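Esterase (Rhizomucor miehei CAU432, PDB 4WY8) catalyses the hydrolysis of carboxylic esters, probably through a serine nucleophile carried on an alpha/beta hydrolase fold. Local coordinates at residues Leu74-Asn78 and Gln79-Pro83; Thr302-Glu305 and Ile306-Ile310. All coordinates share one frame; numbering follows the deposited sequence.

Contact 1 of 2, residues Leu74-Asn78 and Gln79-Pro83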
# COMPACT_ATOMS: atom_id res chain seq x y z
N LEU A 74 -18.16 -3.83 -19.29
CA LEU A 74 -18.82 -3.98 -20.58
C LEU A 74 -17.89 -4.70 -21.54
O LEU A 74 -16.67 -4.67 -21.36
CB LEU A 74 -19.22 -2.61 -21.14
CG LEU A 74 -20.25 -1.81 -20.35
CD1 LEU A 74 -20.48 -0.47 -21.01
CD2 LEU A 74 -21.55 -2.58 -20.30
N ASP A 75 -18.45 -5.36 -22.55
CA ASP A 75 -17.63 -6.06 -23.54
C ASP A 75 -16.78 -7.20 -22.92
O ASP A 75 -15.60 -7.36 -23.25
CB ASP A 75 -16.72 -5.05 -24.27
CG ASP A 75 -17.53 -3.97 -25.01
OD1 ASP A 75 -18.70 -4.22 -25.35
OD2 ASP A 75 -16.98 -2.87 -25.25
N THR A 76 -17.38 -7.93 -21.99
CA THR A 76 -16.79 -9.15 -21.43
C THR A 76 -17.79 -10.31 -21.54
O THR A 76 -17.66 -11.32 -20.83
CB THR A 76 -16.34 -8.97 -19.95
OG1 THR A 76 -17.47 -8.61 -19.14
CG2 THR A 76 -15.28 -7.89 -19.85
N GLU A 77 -18.76 -10.17 -22.45
CA GLU A 77 -19.90 -11.09 -22.55
C GLU A 77 -19.53 -12.57 -22.70
O GLU A 77 -20.16 -13.43 -22.09
CB GLU A 77 -20.81 -10.68 -23.72
CG GLU A 77 -21.67 -9.45 -23.40
CD GLU A 77 -21.11 -8.16 -23.98
OE1 GLU A 77 -21.90 -7.20 -24.17
OE2 GLU A 77 -19.89 -8.08 -24.22
N ASN A 78 -18.49 -12.87 -23.47
CA ASN A 78 -18.07 -14.25 -23.65
C ASN A 78 -16.72 -14.51 -23.01
O ASN A 78 -15.99 -15.40 -23.44
CB ASN A 78 -17.98 -14.61 -25.14
CG ASN A 78 -19.31 -14.50 -25.86
OD1 ASN A 78 -20.33 -14.99 -25.38
ND2 ASN A 78 -19.30 -13.85 -27.02
N GLN A 79 -16.38 -13.71 -21.99
CA GLN A 79 -15.13 -13.86 -21.27
C GLN A 79 -15.34 -14.43 -19.88
O GLN A 79 -16.28 -14.05 -19.18
CB GLN A 79 -14.42 -12.51 -21.13
CG GLN A 79 -13.75 -11.99 -22.38
CD GLN A 79 -13.03 -10.68 -22.12
OE1 GLN A 79 -12.27 -10.54 -21.15
NE2 GLN A 79 -13.31 -9.68 -22.96
N VAL A 80 -14.46 -15.33 -19.46
CA VAL A 80 -14.51 -15.85 -18.10
C VAL A 80 -13.64 -14.95 -17.21
O VAL A 80 -12.47 -14.74 -17.49
CB VAL A 80 -14.02 -17.31 -18.04
CG1 VAL A 80 -14.19 -17.87 -16.63
CG2 VAL A 80 -14.77 -18.16 -19.05
N LEU A 81 -14.23 -14.40 -16.15
CA LEU A 81 -13.54 -13.43 -15.31
C LEU A 81 -13.23 -13.98 -13.91
O LEU A 81 -13.91 -14.89 -13.43
CB LEU A 81 -14.39 -12.16 -15.18
CG LEU A 81 -14.79 -11.51 -16.51
CD1 LEU A 81 -15.71 -10.33 -16.25
CD2 LEU A 81 -13.55 -11.11 -17.32
N PRO A 82 -12.20 -13.41 -13.24
CA PRO A 82 -12.06 -13.78 -11.82
C PRO A 82 -13.24 -13.24 -11.00
O PRO A 82 -13.73 -12.14 -11.25
CB PRO A 82 -10.74 -13.13 -11.39
CG PRO A 82 -10.37 -12.14 -12.50
CD PRO A 82 -11.06 -12.63 -13.76
N PRO A 83 -13.71 -14.04 -10.04
CA PRO A 83 -14.82 -13.55 -9.23
C PRO A 83 -14.33 -12.95 -7.92
O PRO A 83 -13.44 -13.50 -7.27
CB PRO A 83 -15.65 -14.81 -9.00
CG PRO A 83 -14.63 -15.92 -8.96
CD PRO A 83 -13.45 -15.47 -9.82
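Thr76 is met on two flanks by Gln79, the last residue of the turn that Thr76 begins, and by Leu81, two residues past it, each crossing it at about a right angle. In Gln79, CG turned to the backbone N side (chi1 -75°) aims the side chain back over the preceding residues, and the straight chain beyond CG brings CD to 4.1 Å from Thr76 CA. The amide end then lies by the backbone of Asp75 and Thr76; NE2 is 3.3 Å from Asp75 O, but at an angle too poor for a hydrogen bond. Leu81 approaches with a single methyl, CD1, which sits 3.8 Å from Thr76 OG1 and nearly as close to CB. That hydroxyl is hydrogen-bonded to Pro73 O. The type I beta turn from Thr76 to Gln79 is closed by the hydrogen bond from Gln79 N to Thr76 O (2.9 Å). Arg72 NH1 also bonds Thr76 O and Gln79 O, tying both ends of the turn to strand 65-73. The polar bonds of the turn thus converge on backbone carbonyls, Thr76 O taking both Gln79 N and Arg72 NH1, while Leu81 sets one methyl against the threonine side chain.

Contact 2 of 2, residues Thr302-Glu305 and Ile306-Ile310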
# COMPACT_ATOMS: atom_id res chain seq x y z
N THR A 302 -7.41 9.32 -2.11
CA THR A 302 -6.71 8.23 -1.47
C THR A 302 -7.49 6.93 -1.61
O THR A 302 -6.89 5.86 -1.75
CB THR A 302 -6.45 8.47 0.00
OG1 THR A 302 -5.94 9.80 0.20
CG2 THR A 302 -5.43 7.44 0.52
N GLY A 303 -8.82 7.01 -1.58
CA GLY A 303 -9.65 5.83 -1.81
C GLY A 303 -9.29 5.19 -3.15
O GLY A 303 -9.14 3.97 -3.27
N SER A 304 -9.11 6.04 -4.16
CA SER A 304 -8.74 5.57 -5.49
C SER A 304 -7.34 4.95 -5.53
O SER A 304 -7.11 3.91 -6.21
CB SER A 304 -8.85 6.71 -6.50
OG SER A 304 -8.56 6.26 -7.82
N GLU A 305 -6.40 5.59 -4.83
CA GLU A 305 -5.07 4.98 -4.78
C GLU A 305 -5.17 3.59 -4.16
O GLU A 305 -4.60 2.61 -4.65
CB GLU A 305 -4.09 5.83 -3.96
CG GLU A 305 -3.98 7.28 -4.41
CD GLU A 305 -3.48 7.47 -5.84
OE1 GLU A 305 -2.71 6.62 -6.38
OE2 GLU A 305 -3.89 8.49 -6.44
N ILE A 306 -5.94 3.49 -3.09
CA ILE A 306 -6.10 2.24 -2.37
C ILE A 306 -6.69 1.20 -3.28
O ILE A 306 -6.21 0.06 -3.29
CB ILE A 306 -6.98 2.42 -1.11
CG1 ILE A 306 -6.20 3.15 -0.02
CG2 ILE A 306 -7.46 1.07 -0.55
CD1 ILE A 306 -7.13 3.60 1.16
N LEU A 307 -7.69 1.56 -4.07
CA LEU A 307 -8.23 0.60 -5.05
C LEU A 307 -7.19 0.16 -6.09
O LEU A 307 -7.16 -1.01 -6.48
CB LEU A 307 -9.46 1.17 -5.76
CG LEU A 307 -10.72 1.22 -4.91
CD1 LEU A 307 -11.87 1.56 -5.82
CD2 LEU A 307 -10.98 -0.11 -4.22
N ASP A 308 -6.34 1.08 -6.56
CA ASP A 308 -5.28 0.67 -7.48
C ASP A 308 -4.31 -0.35 -6.83
O ASP A 308 -3.85 -1.32 -7.46
CB ASP A 308 -4.50 1.90 -7.97
CG ASP A 308 -5.32 2.76 -8.95
OD1 ASP A 308 -6.31 2.25 -9.54
OD2 ASP A 308 -4.97 3.97 -9.10
N HIS A 309 -4.02 -0.12 -5.55
CA HIS A 309 -3.23 -1.05 -4.76
C HIS A 309 -3.87 -2.43 -4.64
O HIS A 309 -3.23 -3.46 -4.92
CB HIS A 309 -3.02 -0.45 -3.38
CG HIS A 309 -2.13 -1.25 -2.51
ND1 HIS A 309 -1.82 -0.88 -1.22
CD2 HIS A 309 -1.46 -2.41 -2.75
CE1 HIS A 309 -0.99 -1.77 -0.70
NE2 HIS A 309 -0.76 -2.71 -1.60
N ILE A 310 -5.13 -2.46 -4.22
CA ILE A 310 -5.88 -3.70 -4.12
C ILE A 310 -5.87 -4.46 -5.44
O ILE A 310 -5.69 -5.67 -5.47
CB ILE A 310 -7.35 -3.43 -3.71
CG1 ILE A 310 -7.41 -2.98 -2.24
CG2 ILE A 310 -8.23 -4.66 -3.88
CD1 ILE A 310 -8.76 -2.45 -1.84
O HOH W 1 -2.46 4.32 -7.67
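The carboxylates of Glu305 and Asp308, one helical turn apart, stand nearly perpendicular to each other and share a water. Over one face of the Asp308 group lies the carbonyl of Ser304, whose O is 3.5 Å from Asp308 CG. The water donates to Glu305 OE1 at 2.6 Å and to Asp308 OD2 at 2.9 Å, spanning two like-charged oxygens that lie 4.4 Å apart. Glu305 is bent at chi2 (-61°), which folds its acid back to meet this water. The negative charge is probably offset by Arg110, which pairs with Asp308 OD1 and also bonds Ser304 OG, and by Lys316 and Arg252 of the second subunit, which form salt bridges with Asp308 OD2 and Glu305 OE2. The third flat group, the His309 imidazole, stacks on His309 of the second subunit and is hydrogen-bonded through ND1 to Tyr286 OH. A chi1 of -176° swings the ring off opposite the backbone N, clear of the preceding turn, and only CB stays near it, 3.7 Å from Glu305 O.

Glu305, Asp308 and His309 all stand on helix 301-322, the last helix of the alpha/beta hydrolase fold, packed beside the strands at one end of the central sheet. Consecutive i to i+4 bonds run from Ile306 N to Thr302 O through to His309 N and Glu305 O. On the side facing the sheet, Ile306 lays CG1 3.3 Å from Thr302 O, and its CD1 meets Thr302 CG2 at 4.2 Å. Ile306 continues onto Ile256 and Tyr286 of the strands, whereas Leu307, with CG 3.6 Å from Gly303 O, leans on Phe294 and Leu299.

Contact 1 comes first along the chain, in the loop joining strands 65-73 and 83-87, and contact 2 follows more than 200 residues later on helix 301-322. Their centres are about 22 Å apart and their nearest atoms about 11 Å, so they do not touch. Both attach to the same eight-stranded mixed sheet. Residues 74-83 lead from its antiparallel part into strand 83-87, in the parallel part, whereas residues 302-310 pack by strands 253-258 and 281-286 toward the other end. Contact 1 is touched by no other subunit, but contact 2 belongs to the dimer interface, so one is a connection within the chain and the other also joins two chains.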